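Local structure of 2-methyl-aconitate isomerase (Shewanella oneidensis, 5K87) at residues T200-L203 with V204-L207; F255-I258 with R259-A263; A276-Q279 with H280-K283; A326-A329 with I330-A334. The protein catalyses the cis-trans isomerization of 2-methyl-aconitate by base-catalysed proton abstraction, a step in propionate breakdown through the 2-methylcitrate cycle. The protein carries 1 engineered substitution. All coordinates share one frame; numbering follows the deposited sequence.

Contact 1: residues T200-L203 with V204-L207; sequences TGNL and VDVL
Asp205 turns its carboxylate back over the loop that leads into its strand and ties down two side chains there, one on each oxygen. OD2 accepts a hydrogen bond from the Thr200 hydroxyl, with 2.6 Å between Thr200 OG1 and Asp205 OD2, a short bond. OD1 accepts from the amide of Asn202 at 2.8 Å between Asn202 ND2 and Asp205 OD1, and this bond is nearly straight at 164°. Both donors arrive on the syn sides of their oxygens and somewhat out of the carboxylate plane. Thr200 comes head-on, whereas the Asn202 side chain crosses that of Asp205 at about a right angle. A carboxylate suits this place: its two oxygens can serve two donors at once.

Thr200 OG1 also works as an acceptor, at 3.2 Å from the backbone N of Asn202, which makes residues 200-202 an ST turn. With OG1 between the backbone N and the carbonyl carbon (chi1 69°), it faces the N-H of Asn202, and the same hydroxyl donates to Asp205. Gly201 sits between them with phi positive, at 83°, where a CB would jam against the carbonyl O of Thr200. A water joins the ring of bonds by donating to Asp205 OD2 (2.7 Å) and to the carbonyl O of Asn202.

Farther out, Asp205 begins strand 205-209, whose backbone pairs antiparallel with strand 213-221 through Ala217. Thr218 OG1 of that strand hydrogen-bonds the carbonyl O of Leu203, while Arg265 of helix 249-266 packs on the side chains of Thr200 and Asp205.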
loop_
_atom_site.group_PDB
_atom_site.type_symbol
_atom_site.label_atom_id
_atom_site.label_comp_id
_atom_site.label_asym_id
_atom_site.label_seq_id
_atom_site.Cartn_x
_atom_site.Cartn_y
_atom_site.Cartn_z
ATOM N N THR A 200 -25.237 -24.294 12.194
ATOM C CA THR A 200 -25.334 -25.752 12.289
ATOM C C THR A 200 -26.156 -26.200 13.499
ATOM O O THR A 200 -26.497 -27.377 13.629
ATOM C CB THR A 200 -23.955 -26.408 12.413
ATOM O OG1 THR A 200 -23.399 -26.091 13.695
ATOM C CG2 THR A 200 -23.024 -25.922 11.316
ATOM N N GLY A 201 -26.450 -25.267 14.397
ATOM C CA GLY A 201 -27.163 -25.582 15.621
ATOM C C GLY A 201 -26.264 -26.117 16.722
ATOM O O GLY A 201 -26.737 -26.420 17.822
ATOM N N ASN A 202 -24.969 -26.229 16.429
ATOM C CA ASN A 202 -23.996 -26.764 17.379
ATOM C C ASN A 202 -22.936 -25.735 17.745
ATOM O O ASN A 202 -22.525 -24.931 16.899
ATOM C CB ASN A 202 -23.309 -27.998 16.795
ATOM C CG ASN A 202 -24.298 -29.047 16.334
ATOM O OD1 ASN A 202 -25.249 -29.369 17.044
ATOM N ND2 ASN A 202 -24.085 -29.576 15.133
ATOM N N LEU A 203 -22.484 -25.774 18.995
ATOM C CA LEU A 203 -21.420 -24.891 19.467
ATOM C C LEU A 203 -20.094 -25.275 18.834
ATOM O O LEU A 203 -19.268 -24.412 18.530
ATOM C CB LEU A 203 -21.293 -24.976 20.987
ATOM C CG LEU A 203 -22.517 -24.533 21.780
ATOM C CD1 LEU A 203 -22.256 -24.648 23.273
ATOM C CD2 LEU A 203 -22.884 -23.113 21.394
ATOM N N VAL A 204 -19.884 -26.577 18.674
ATOM C CA VAL A 204 -18.709 -27.103 17.998
ATOM C C VAL A 204 -19.165 -28.163 17.008
ATOM O O VAL A 204 -20.176 -28.836 17.218
ATOM C CB VAL A 204 -17.682 -27.712 18.982
ATOM C CG1 VAL A 204 -17.244 -26.676 20.017
ATOM C CG2 VAL A 204 -18.243 -28.956 19.658
ATOM N N ASP A 205 -18.422 -28.299 15.919
ATOM C CA ASP A 205 -18.714 -29.306 14.925
ATOM C C ASP A 205 -17.422 -29.982 14.542
ATOM O O ASP A 205 -16.335 -29.502 14.865
ATOM C CB ASP A 205 -19.346 -28.671 13.687
ATOM C CG ASP A 205 -20.777 -28.243 13.918
ATOM O OD1 ASP A 205 -21.667 -29.119 13.902
ATOM O OD2 ASP A 205 -21.020 -27.033 14.112
ATOM N N VAL A 206 -17.545 -31.120 13.875
ATOM C CA VAL A 206 -16.390 -31.739 13.257
ATOM C C VAL A 206 -16.480 -31.456 11.771
ATOM O O VAL A 206 -17.390 -31.926 11.090
ATOM C CB VAL A 206 -16.329 -33.251 13.511
ATOM C CG1 VAL A 206 -15.121 -33.848 12.807
ATOM C CG2 VAL A 206 -16.262 -33.529 15.003
ATOM N N LEU A 207 -15.532 -30.676 11.271
ATOM C CA LEU A 207 -15.523 -30.298 9.870
ATOM C C LEU A 207 -14.744 -31.335 9.067
ATOM O O LEU A 207 -13.525 -31.433 9.184
ATOM C CB LEU A 207 -14.906 -28.907 9.718
ATOM C CG LEU A 207 -15.214 -28.077 8.476
ATOM C CD1 LEU A 207 -16.703 -28.084 8.140
ATOM C CD2 LEU A 207 -14.713 -26.654 8.690
HETATM O O HOH W 1 -20.230 -24.722 15.255
#

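Contact 2: residues F255-I258 with R259-A263; sequences FETI and RAHGA
Arg259 and Glu256, three residues apart on helix 249-266, lie side by side and point the same way, and they meet as a two-pronged salt bridge. The arginine presents the side of its guanidinium that carries NE and NH2. Arg259 NE lies 2.9 Å from Glu256 OE1 in a nearly straight bond (N-H...O 170°), and Arg259 NH2 reaches Glu256 OE2 at 3.0 Å. Both oxygens stay close to the guanidinium plane, although the two flat groups are twisted 31° apart. Glu256 leaves the helix with CG anti to its backbone N and then bends at chi2 (57°), which swings the carboxylate along the helix to Arg259; a matching bend at chi3 of the arginine turns NE to meet it.

Ile258 is the apolar counterpart. Its side chain packs outside the helix against Leu207 and Ile284, as a branched aliphatic residue should on a face laid against strands, while its carbonyl O takes the regular helical bond from Gly262 N.

On another face His261 folds back to Thr257, and its ND1 donates to Thr257 O at 2.9 Å. That oxygen also accepts from His261 N at 3.0 Å, the two donors arriving from opposite faces of the carbonyl plane. The ND1 bond orients the ring, with Thr257 O lying in the ring plane.

Arg259 NH2 and NH1 also bond the carbonyl O atoms of Arg278 and Pro282, and Glu256 OE2 accepts from Gln279. With Glu256 fixing one side of its guanidinium, Arg259 is set to tie the loop before strand 283-288 to the helix, its charge probably balanced by the carboxylate.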
loop_
_atom_site.group_PDB
_atom_site.type_symbol
_atom_site.label_atom_id
_atom_site.label_comp_id
_atom_site.label_asym_id
_atom_site.label_seq_id
_atom_site.Cartn_x
_atom_site.Cartn_y
_atom_site.Cartn_z
ATOM N N PHE A 255 -6.071 -23.593 3.917
ATOM C CA PHE A 255 -7.051 -22.722 4.560
ATOM C C PHE A 255 -8.255 -22.476 3.667
ATOM O O PHE A 255 -9.389 -22.483 4.140
ATOM C CB PHE A 255 -6.433 -21.380 4.944
ATOM C CG PHE A 255 -5.724 -21.392 6.262
ATOM C CD1 PHE A 255 -6.426 -21.589 7.439
ATOM C CD2 PHE A 255 -4.365 -21.161 6.331
ATOM C CE1 PHE A 255 -5.775 -21.584 8.657
ATOM C CE2 PHE A 255 -3.706 -21.150 7.543
ATOM C CZ PHE A 255 -4.410 -21.370 8.710
ATOM N N GLU A 256 -8.010 -22.276 2.377
ATOM C CA GLU A 256 -9.105 -21.994 1.466
ATOM C C GLU A 256 -10.056 -23.185 1.315
ATOM O O GLU A 256 -11.268 -23.004 1.259
ATOM C CB GLU A 256 -8.593 -21.481 0.117
ATOM C CG GLU A 256 -9.707 -21.182 -0.898
ATOM C CD GLU A 256 -10.755 -20.172 -0.421
ATOM O OE1 GLU A 256 -10.526 -19.413 0.548
ATOM O OE2 GLU A 256 -11.834 -20.127 -1.043
ATOM N N THR A 257 -9.501 -24.395 1.241
ATOM C CA THR A 257 -10.334 -25.593 1.142
ATOM C C THR A 257 -11.171 -25.779 2.408
ATOM O O THR A 257 -12.350 -26.110 2.334
ATOM C CB THR A 257 -9.499 -26.859 0.854
ATOM O OG1 THR A 257 -8.740 -26.670 -0.350
ATOM C CG2 THR A 257 -10.415 -28.062 0.680
ATOM N N ILE A 258 -10.565 -25.543 3.567
ATOM C CA ILE A 258 -11.287 -25.640 4.826
ATOM C C ILE A 258 -12.390 -24.575 4.888
ATOM O O ILE A 258 -13.518 -24.865 5.292
ATOM C CB ILE A 258 -10.351 -25.536 6.038
ATOM C CG1 ILE A 258 -9.317 -26.667 6.008
ATOM C CG2 ILE A 258 -11.163 -25.620 7.313
ATOM C CD1 ILE A 258 -8.171 -26.487 6.989
ATOM N N ARG A 259 -12.065 -23.352 4.466
ATOM C CA ARG A 259 -13.038 -22.263 4.443
ATOM C C ARG A 259 -14.238 -22.615 3.554
ATOM O O ARG A 259 -15.385 -22.381 3.924
ATOM C CB ARG A 259 -12.387 -20.957 3.979
ATOM C CG ARG A 259 -13.250 -19.716 4.203
ATOM C CD ARG A 259 -12.655 -18.476 3.519
ATOM N NE ARG A 259 -12.793 -18.566 2.072
ATOM C CZ ARG A 259 -13.853 -18.147 1.390
ATOM N NH1 ARG A 259 -14.876 -17.548 1.990
ATOM N NH2 ARG A 259 -13.880 -18.319 0.080
ATOM N N ALA A 260 -13.964 -23.185 2.383
ATOM C CA ALA A 260 -15.024 -23.590 1.463
ATOM C C ALA A 260 -15.931 -24.644 2.086
ATOM O O ALA A 260 -17.153 -24.559 2.002
ATOM C CB ALA A 260 -14.422 -24.113 0.179
ATOM N N HIS A 261 -15.326 -25.645 2.716
ATOM C CA HIS A 261 -16.113 -26.690 3.350
ATOM C C HIS A 261 -16.914 -26.159 4.531
ATOM O O HIS A 261 -18.045 -26.587 4.764
ATOM C CB HIS A 261 -15.227 -27.874 3.734
ATOM C CG HIS A 261 -14.920 -28.770 2.578
ATOM N ND1 HIS A 261 -13.906 -28.508 1.681
ATOM C CD2 HIS A 261 -15.530 -29.896 2.139
ATOM C CE1 HIS A 261 -13.887 -29.451 0.756
ATOM N NE2 HIS A 261 -14.862 -30.305 1.012
ATOM N N GLY A 262 -16.351 -25.198 5.257
ATOM C CA GLY A 262 -17.079 -24.552 6.331
ATOM C C GLY A 262 -18.260 -23.762 5.801
ATOM O O GLY A 262 -19.350 -23.790 6.373
ATOM N N ALA A 263 -18.054 -23.057 4.691
ATOM C CA ALA A 263 -19.129 -22.288 4.071
ATOM C C ALA A 263 -20.293 -23.184 3.659
ATOM O O ALA A 263 -21.459 -22.822 3.823
ATOM C CB ALA A 263 -18.610 -21.528 2.878
#

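Contact 3: residues A276-Q279 with H280-K283; sequences ASRQ and HTPK
Arg278 reaches along the loop to the carbonyl of Thr281, and aliphatic carbons rather than a strong polar bond make most of this meeting. Arg278 CG and CD both lie 3.3 Å from Thr281 O; NE, at 3.2 Å from the same oxygen, gives only a weak bond bent to 127°. The chain is extended from CG to NE, long enough to bring the edge of the guanidinium to that carbonyl, and its side chain packs on Leu268 and Ile269.

Residues 276-282 are the last part of the loop between helix 249-266 and strand 283-288, and Lys283 opens the strand; the peptide before Pro282 is cis. This inner end is firmly held around Lys283, a substrate-binding residue. Lys283 NZ donates to the ring nitrogen ND1 of His280 at 3.0 Å and more weakly to His280 O, and it bonds Ser314, another substrate-binding residue. A long flexible amine suits this reach back to His280. A water accepts from Lys283 NZ and donates to Gln279 O at 2.7 Å. Thr281 OG1 is hydrogen-bonded to Ser106.

Toward the exposed residues Ala276 and Ser277 the hold slackens: Gln279 NE2 makes only a weak bond to Ala276 O, its main partner being Ala275 O.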
loop_
_atom_site.group_PDB
_atom_site.type_symbol
_atom_site.label_atom_id
_atom_site.label_comp_id
_atom_site.label_asym_id
_atom_site.label_seq_id
_atom_site.Cartn_x
_atom_site.Cartn_y
_atom_site.Cartn_z
ATOM N N ALA A 276 -15.017 -20.030 -4.625
ATOM C CA ALA A 276 -14.070 -19.311 -5.466
ATOM C C ALA A 276 -14.492 -17.863 -5.697
ATOM O O ALA A 276 -13.661 -16.959 -5.669
ATOM C CB ALA A 276 -13.874 -20.031 -6.797
ATOM N N SER A 277 -15.783 -17.651 -5.923
ATOM C CA SER A 277 -16.285 -16.315 -6.188
ATOM C C SER A 277 -16.689 -15.598 -4.903
ATOM O O SER A 277 -16.721 -14.367 -4.861
ATOM C CB SER A 277 -17.453 -16.362 -7.183
ATOM O OG SER A 277 -16.992 -16.699 -8.489
ATOM N N ARG A 278 -16.977 -16.371 -3.859
ATOM C CA ARG A 278 -17.432 -15.824 -2.582
ATOM C C ARG A 278 -16.256 -15.834 -1.602
ATOM O O ARG A 278 -16.173 -16.691 -0.721
ATOM C CB ARG A 278 -18.588 -16.674 -2.047
ATOM C CG ARG A 278 -19.315 -16.098 -0.840
ATOM C CD ARG A 278 -20.132 -17.168 -0.126
ATOM N NE ARG A 278 -20.872 -16.626 1.009
ATOM C CZ ARG A 278 -22.175 -16.362 0.990
ATOM N NH1 ARG A 278 -22.769 -15.862 2.064
ATOM N NH2 ARG A 278 -22.883 -16.607 -0.103
ATOM N N GLN A 279 -15.355 -14.872 -1.763
ATOM C CA GLN A 279 -14.097 -14.853 -1.017
ATOM C C GLN A 279 -14.178 -14.126 0.320
ATOM O O GLN A 279 -13.396 -14.387 1.226
ATOM C CB GLN A 279 -12.991 -14.219 -1.865
ATOM C CG GLN A 279 -12.504 -15.096 -3.013
ATOM C CD GLN A 279 -11.673 -16.275 -2.541
ATOM O OE1 GLN A 279 -10.618 -16.102 -1.925
ATOM N NE2 GLN A 279 -12.148 -17.482 -2.823
ATOM N N HIS A 280 -15.121 -13.203 0.433
ATOM C CA HIS A 280 -15.175 -12.272 1.560
ATOM C C HIS A 280 -15.837 -12.886 2.782
ATOM O O HIS A 280 -15.439 -12.622 3.909
ATOM C CB HIS A 280 -15.919 -11.031 1.065
ATOM C CG HIS A 280 -16.008 -9.895 2.035
ATOM N ND1 HIS A 280 -15.042 -9.594 2.976
ATOM C CD2 HIS A 280 -16.949 -8.929 2.146
ATOM C CE1 HIS A 280 -15.407 -8.513 3.646
ATOM N NE2 HIS A 280 -16.561 -8.090 3.157
ATOM N N THR A 281 -16.834 -13.725 2.559
ATOM C CA THR A 281 -17.502 -14.406 3.655
ATOM C C THR A 281 -17.692 -15.870 3.273
ATOM O O THR A 281 -17.876 -16.180 2.094
ATOM C CB THR A 281 -18.871 -13.747 3.968
ATOM O OG1 THR A 281 -19.660 -13.687 2.772
ATOM C CG2 THR A 281 -18.695 -12.334 4.487
ATOM N N PRO A 282 -17.604 -16.788 4.244
ATOM C CA PRO A 282 -17.230 -16.558 5.641
ATOM C C PRO A 282 -15.734 -16.320 5.774
ATOM O O PRO A 282 -14.964 -16.604 4.846
ATOM C CB PRO A 282 -17.583 -17.889 6.307
ATOM C CG PRO A 282 -17.341 -18.907 5.216
ATOM C CD PRO A 282 -17.837 -18.218 3.969
ATOM N N LYS A 283 -15.328 -15.804 6.926
ATOM C CA LYS A 283 -13.920 -15.735 7.285
ATOM C C LYS A 283 -13.495 -17.043 7.945
ATOM O O LYS A 283 -14.334 -17.790 8.473
ATOM C CB LYS A 283 -13.699 -14.575 8.262
ATOM C CG LYS A 283 -14.138 -13.219 7.711
ATOM C CD LYS A 283 -13.351 -12.804 6.471
ATOM C CE LYS A 283 -13.702 -11.388 6.027
ATOM N NZ LYS A 283 -13.033 -11.045 4.728
HETATM O O HOH W 2 -12.088 -13.556 3.486
#

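Contact 4: residues A326-A329 with I330-A334; sequences AAVA and IGTAA
Helix 324-334 starts beside the catalytic centre, at substrate-binding Gly324, and carries on here through a buried run rich in alanine. Thr332 lies alongside Val328, one turn on, and its hydroxyl donates to Val328 O, with 2.8 Å between Thr332 OG1 and that oxygen. Thr332 N gives the regular helical bond to the same acceptor at 2.9 Å. The two donors come from opposite faces of the carbonyl plane, the hydroxyl from 37° above it. With OG1 anti to the carbonyl carbon (chi1 -58°), the hydroxyl turns back to the preceding turn, so a buried polar group finds its partner within the helix.

Ile330 brings its CG1 to 3.2 Å from Ala326 O, an oxygen already hydrogen-bonded to Ile330 N. Gly331 N hydrogen-bonds Ala327 O at 2.9 Å and Ala333 N hydrogen-bonds Ala329 O, continuing the alpha-helical ladder.

The alanines and Gly331 suit a helix hemmed in by strands. Ala327 and Val328 pack on Met382 of strand 374-391, Ala329 lies against Thr226 and Phe228 of strand 225-230, and Ile330 touches Phe228 and also Phe355 of strand 352-357. Met323, probably a proton donor or acceptor in catalysis, directly precedes the helix.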
loop_
_atom_site.group_PDB
_atom_site.type_symbol
_atom_site.label_atom_id
_atom_site.label_comp_id
_atom_site.label_asym_id
_atom_site.label_seq_id
_atom_site.Cartn_x
_atom_site.Cartn_y
_atom_site.Cartn_z
ATOM N N ALA A 326 -14.485 -9.757 12.626
ATOM C CA ALA A 326 -14.015 -10.986 13.239
ATOM C C ALA A 326 -13.818 -10.792 14.735
ATOM O O ALA A 326 -14.037 -11.725 15.503
ATOM C CB ALA A 326 -12.736 -11.448 12.584
ATOM N N ALA A 327 -13.423 -9.594 15.161
ATOM C CA ALA A 327 -13.304 -9.303 16.582
ATOM C C ALA A 327 -14.660 -9.440 17.278
ATOM O O ALA A 327 -14.731 -9.943 18.398
ATOM C CB ALA A 327 -12.700 -7.918 16.812
ATOM N N VAL A 328 -15.727 -8.991 16.622
ATOM C CA VAL A 328 -17.073 -9.205 17.131
ATOM C C VAL A 328 -17.392 -10.701 17.227
ATOM O O VAL A 328 -17.950 -11.155 18.232
ATOM C CB VAL A 328 -18.122 -8.495 16.270
ATOM C CG1 VAL A 328 -19.530 -8.927 16.662
ATOM C CG2 VAL A 328 -17.946 -6.978 16.385
ATOM N N ALA A 329 -17.033 -11.471 16.205
ATOM C CA ALA A 329 -17.263 -12.909 16.236
ATOM C C ALA A 329 -16.488 -13.567 17.381
ATOM O O ALA A 329 -17.000 -14.484 18.037
ATOM C CB ALA A 329 -16.888 -13.538 14.893
ATOM N N ILE A 330 -15.258 -13.117 17.621
ATOM C CA ILE A 330 -14.431 -13.633 18.707
ATOM C C ILE A 330 -15.073 -13.339 20.057
ATOM O O ILE A 330 -15.219 -14.234 20.894
ATOM C CB ILE A 330 -13.006 -13.041 18.670
ATOM C CG1 ILE A 330 -12.257 -13.541 17.439
ATOM C CG2 ILE A 330 -12.224 -13.411 19.943
ATOM C CD1 ILE A 330 -11.042 -12.701 17.084
ATOM N N GLY A 331 -15.440 -12.084 20.282
ATOM C CA GLY A 331 -16.025 -11.699 21.559
ATOM C C GLY A 331 -17.339 -12.417 21.814
ATOM O O GLY A 331 -17.616 -12.861 22.940
ATOM N N THR A 332 -18.164 -12.525 20.777
ATOM C CA THR A 332 -19.440 -13.221 20.880
ATOM C C THR A 332 -19.236 -14.708 21.162
ATOM O O THR A 332 -19.859 -15.267 22.080
ATOM C CB THR A 332 -20.284 -13.022 19.600
ATOM O OG1 THR A 332 -20.498 -11.620 19.387
ATOM C CG2 THR A 332 -21.625 -13.731 19.712
ATOM N N ALA A 333 -18.368 -15.362 20.400
ATOM C CA ALA A 333 -18.135 -16.781 20.630
ATOM C C ALA A 333 -17.536 -17.015 22.010
ATOM O O ALA A 333 -17.854 -18.011 22.683
ATOM C CB ALA A 333 -17.225 -17.367 19.554
ATOM N N ALA A 334 -16.649 -16.124 22.433
ATOM C CA ALA A 334 -16.006 -16.274 23.731
ATOM C C ALA A 334 -17.021 -16.206 24.867
ATOM O O ALA A 334 -16.802 -16.799 25.931
ATOM C CB ALA A 334 -14.934 -15.230 23.929
#

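How the contacts relate
Contacts 2 and 4 are buried stretches of helix, whereas contact 3 is a partly buried loop and contact 1 a surface loop entering a strand. Contacts 2 and 4 share a device, a side chain donating to a carbonyl already used by the helix, but contact 2 adds charge where its helix faces a loop, while contact 4, packed among strands and loops, has apolar side chains apart from Thr332. Contacts 1 and 2 meet through Leu207, which packs on His261 and Gly262. Contacts 2 and 3 are joined by polar bonds and by Ala263 against Pro282. Contacts 3 and 4 do not touch, yet both adjoin the substrate site; contact 1 lies away from it.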